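Local coordinates for SAM-dependent methyltransferase (PDB 5EPE) that binds S-adenosyl-L-homocysteine, the product left by the methyl donor, and transfers methyl groups from S-adenosyl-L-methionine to an acceptor, at the interface of chains A and B. Coordinates in Å, arbitrary orientation; residue numbers count along the deposited sequence, not the author numbering. Chains: chain A/B, SAM-dependent methyltransferase.

The interface of chains A and B. Residues chain A 13, 197-198, 200-202; chain B 31, 33, 182-183.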
ATOM      1  N   ALA A  13     -24.107  12.192  37.162  1.00 27.61           N
ATOM      2  CA  ALA A  13     -25.391  12.074  36.513  1.00 28.17           C
ATOM      3  C   ALA A  13     -25.472  10.811  35.671  1.00 27.14           C
ATOM      4  O   ALA A  13     -26.384  10.693  34.868  1.00 29.10           O
ATOM      5  CB  ALA A  13     -25.618  13.299  35.637  1.00 28.92           C
ATOM      6  N   ALA A 197     -20.052  11.348  26.181  1.00 18.97           N
ATOM      7  CA  ALA A 197     -20.658  12.656  25.961  1.00 19.51           C
ATOM      8  C   ALA A 197     -21.433  13.203  27.111  1.00 19.86           C
ATOM      9  O   ALA A 197     -21.474  14.441  27.339  1.00 20.01           O
ATOM     10  CB  ALA A 197     -21.476  12.684  24.691  1.00 19.28           C
ATOM     11  N   ALA A 198     -22.046  12.314  27.869  1.00 19.95           N
ATOM     12  CA  ALA A 198     -22.782  12.748  29.055  1.00 21.02           C
ATOM     13  C   ALA A 198     -21.876  13.388  30.063  1.00 21.62           C
ATOM     14  O   ALA A 198     -22.336  14.210  30.853  1.00 22.39           O
ATOM     15  CB  ALA A 198     -23.526  11.558  29.707  1.00 21.11           C
ATOM     16  N   TRP A 200     -19.577  15.464  29.414  1.00 21.54           N
ATOM     17  CA  TRP A 200     -19.285  16.831  29.031  1.00 21.73           C
ATOM     18  C   TRP A 200     -20.345  17.790  29.578  1.00 22.04           C
ATOM     19  O   TRP A 200     -20.000  18.842  30.107  1.00 21.86           O
ATOM     20  CB  TRP A 200     -19.138  16.973  27.501  1.00 21.48           C
ATOM     21  CG  TRP A 200     -18.276  15.922  26.883  1.00 21.03           C
ATOM     22  CD1 TRP A 200     -17.229  15.257  27.441  1.00 21.21           C
ATOM     23  CD2 TRP A 200     -18.395  15.446  25.551  1.00 20.42           C
ATOM     24  NE1 TRP A 200     -16.721  14.334  26.557  1.00 21.03           N
ATOM     25  CE2 TRP A 200     -17.425  14.430  25.382  1.00 20.52           C
ATOM     26  CE3 TRP A 200     -19.238  15.772  24.487  1.00 19.91           C
ATOM     27  CZ2 TRP A 200     -17.283  13.740  24.209  1.00 19.53           C
ATOM     28  CZ3 TRP A 200     -19.081  15.093  23.293  1.00 19.68           C
ATOM     29  CH2 TRP A 200     -18.104  14.089  23.172  1.00 19.47           C
ATOM     30  N   LEU A 201     -21.615  17.413  29.491  1.00 21.24           N
ATOM     31  CA  LEU A 201     -22.683  18.275  30.013  1.00 22.14           C
ATOM     32  C   LEU A 201     -22.562  18.394  31.538  1.00 22.59           C
ATOM     33  O   LEU A 201     -22.686  19.465  32.102  1.00 22.81           O
ATOM     34  CB  LEU A 201     -24.049  17.708  29.597  1.00 22.43           C
ATOM     35  CG  LEU A 201     -25.262  18.527  30.059  1.00 23.41           C
ATOM     36  CD1 LEU A 201     -25.167  19.941  29.550  1.00 24.63           C
ATOM     37  CD2 LEU A 201     -26.587  17.878  29.657  1.00 23.69           C
ATOM     38  N   THR A 202     -22.315  17.255  32.190  1.00 22.25           N
ATOM     39  CA  THR A 202     -22.119  17.237  33.614  1.00 23.69           C
ATOM     40  C   THR A 202     -20.969  18.195  34.044  1.00 24.52           C
ATOM     41  O   THR A 202     -21.117  18.976  34.974  1.00 24.61           O
ATOM     42  CB  THR A 202     -21.879  15.815  34.132  1.00 23.42           C
ATOM     43  OG1 THR A 202     -23.022  15.012  33.789  1.00 22.92           O
ATOM     44  CG2 THR A 202     -21.695  15.806  35.721  1.00 24.82           C
TER
ATOM     45  N   ALA B  31     -30.711  12.852  26.909  1.00 24.25           N
ATOM     46  CA  ALA B  31     -29.354  13.330  27.031  1.00 23.68           C
ATOM     47  C   ALA B  31     -29.300  14.799  27.406  1.00 23.64           C
ATOM     48  O   ALA B  31     -28.355  15.238  28.080  1.00 24.36           O
ATOM     49  CB  ALA B  31     -28.599  13.092  25.745  1.00 23.05           C
ATOM     50  N   ARG B  33     -31.363  16.240  29.327  1.00 26.76           N
ATOM     51  CA  ARG B  33     -31.857  16.349  30.714  1.00 29.82           C
ATOM     52  C   ARG B  33     -32.917  17.423  30.775  1.00 30.97           C
ATOM     53  O   ARG B  33     -32.852  18.326  31.562  1.00 32.32           O
ATOM     54  CB  ARG B  33     -30.694  16.655  31.705  1.00 30.57           C
ATOM     55  CG  ARG B  33     -29.599  15.608  31.553  1.00 29.51           C
ATOM     56  CD  ARG B  33     -28.413  15.879  32.456  1.00 29.90           C
ATOM     57  NE  ARG B  33     -27.306  15.070  31.955  1.00 28.58           N
ATOM     58  CZ  ARG B  33     -26.037  15.171  32.346  1.00 27.86           C
ATOM     59  NH1 ARG B  33     -25.142  14.382  31.726  1.00 25.84           N
ATOM     60  NH2 ARG B  33     -25.690  15.997  33.367  1.00 27.36           N
ATOM     61  N   VAL B 182     -21.311  19.962  24.472  1.00 19.65           N
ATOM     62  CA  VAL B 182     -21.684  19.360  25.751  1.00 20.36           C
ATOM     63  C   VAL B 182     -22.436  18.056  25.671  1.00 20.42           C
ATOM     64  O   VAL B 182     -22.681  17.440  26.706  1.00 20.37           O
ATOM     65  CB  VAL B 182     -22.459  20.360  26.641  1.00 21.39           C
ATOM     66  CG1 VAL B 182     -21.561  21.534  26.970  1.00 22.40           C
ATOM     67  CG2 VAL B 182     -23.750  20.809  25.980  1.00 21.28           C
ATOM     68  N   GLU B 183     -22.895  17.695  24.471  1.00 19.57           N
ATOM     69  CA  GLU B 183     -23.543  16.420  24.237  1.00 19.42           C
ATOM     70  C   GLU B 183     -23.612  16.187  22.745  1.00 18.60           C
ATOM     71  O   GLU B 183     -23.516  17.119  21.954  1.00 17.21           O
ATOM     72  CB  GLU B 183     -24.927  16.336  24.892  1.00 20.36           C
ATOM     73  CG  GLU B 183     -24.978  15.428  26.150  1.00 21.14           C
ATOM     74  CD  GLU B 183     -24.941  13.919  25.857  1.00 22.21           C
ATOM     75  OE1 GLU B 183     -25.163  13.078  26.779  1.00 22.65           O
ATOM     76  OE2 GLU B 183     -24.746  13.544  24.665  1.00 21.88           O
TER
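B:Arg33 of one subunit reaches A:Thr202 and A:Ala198, one turn apart on helix 189-209 of the other, and its guanidinium makes hydrogen bonds across the contact. A flat group with several N-H donors suits a spot offering a hydroxyl and a carbonyl side by side. Its side chain leaves CB with CG anti to the carbonyl carbon (chi1 -55°) and runs extended from CG to NE, which lets it span the boundary. CD and NE pass beside the methyl CD2 of A:Leu201, 3.7 Å from NE. At CZ the flat group is sandwiched: A:Leu201 CD2 over one face and A:Ala13 CB over the other, both offset toward the rim, the small alanine letting the plane slide in. At the tip, NH1 (3.0 Å) and NH2 (2.9 Å) both grip the hydroxyl OG1 of A:Thr202 in the guanidinium plane. Sharing one oxygen leaves both bonds bent, 136° at the hydrogen from NH1. NH1 also bonds to the backbone carbonyl O of A:Ala198 (2.9 Å), which lies somewhat out of that plane. The threonine hydroxyl suits this place because it accepts from the arginine while giving its own hydrogen to A:Ala198 O (3.1 Å); both donors reach that carbonyl from the same face. An alanine in place of B:Arg33 would probably leave A:Thr202 OG1 without its partners across the boundary and open a gap between A:Leu201 and A:Ala13.

Further along, A:Leu201 turns its other methyl, CD1, to CG2 of B:Val182 (3.9 Å). B:Glu183, bent at chi2 (-75°), lays its carboxylate against the helix, OE2 near A:Ala197 CB (3.4 Å) and OE1 near A:Ala198 CA; the short alanines make room for it. The patch docks helix 189-209 and the loop residue A:Ala13 of one copy against strand 179-186 and the loop following helix 22-31 of another, an unlike pairing of surfaces that may contribute to assembly if it persists outside the crystal.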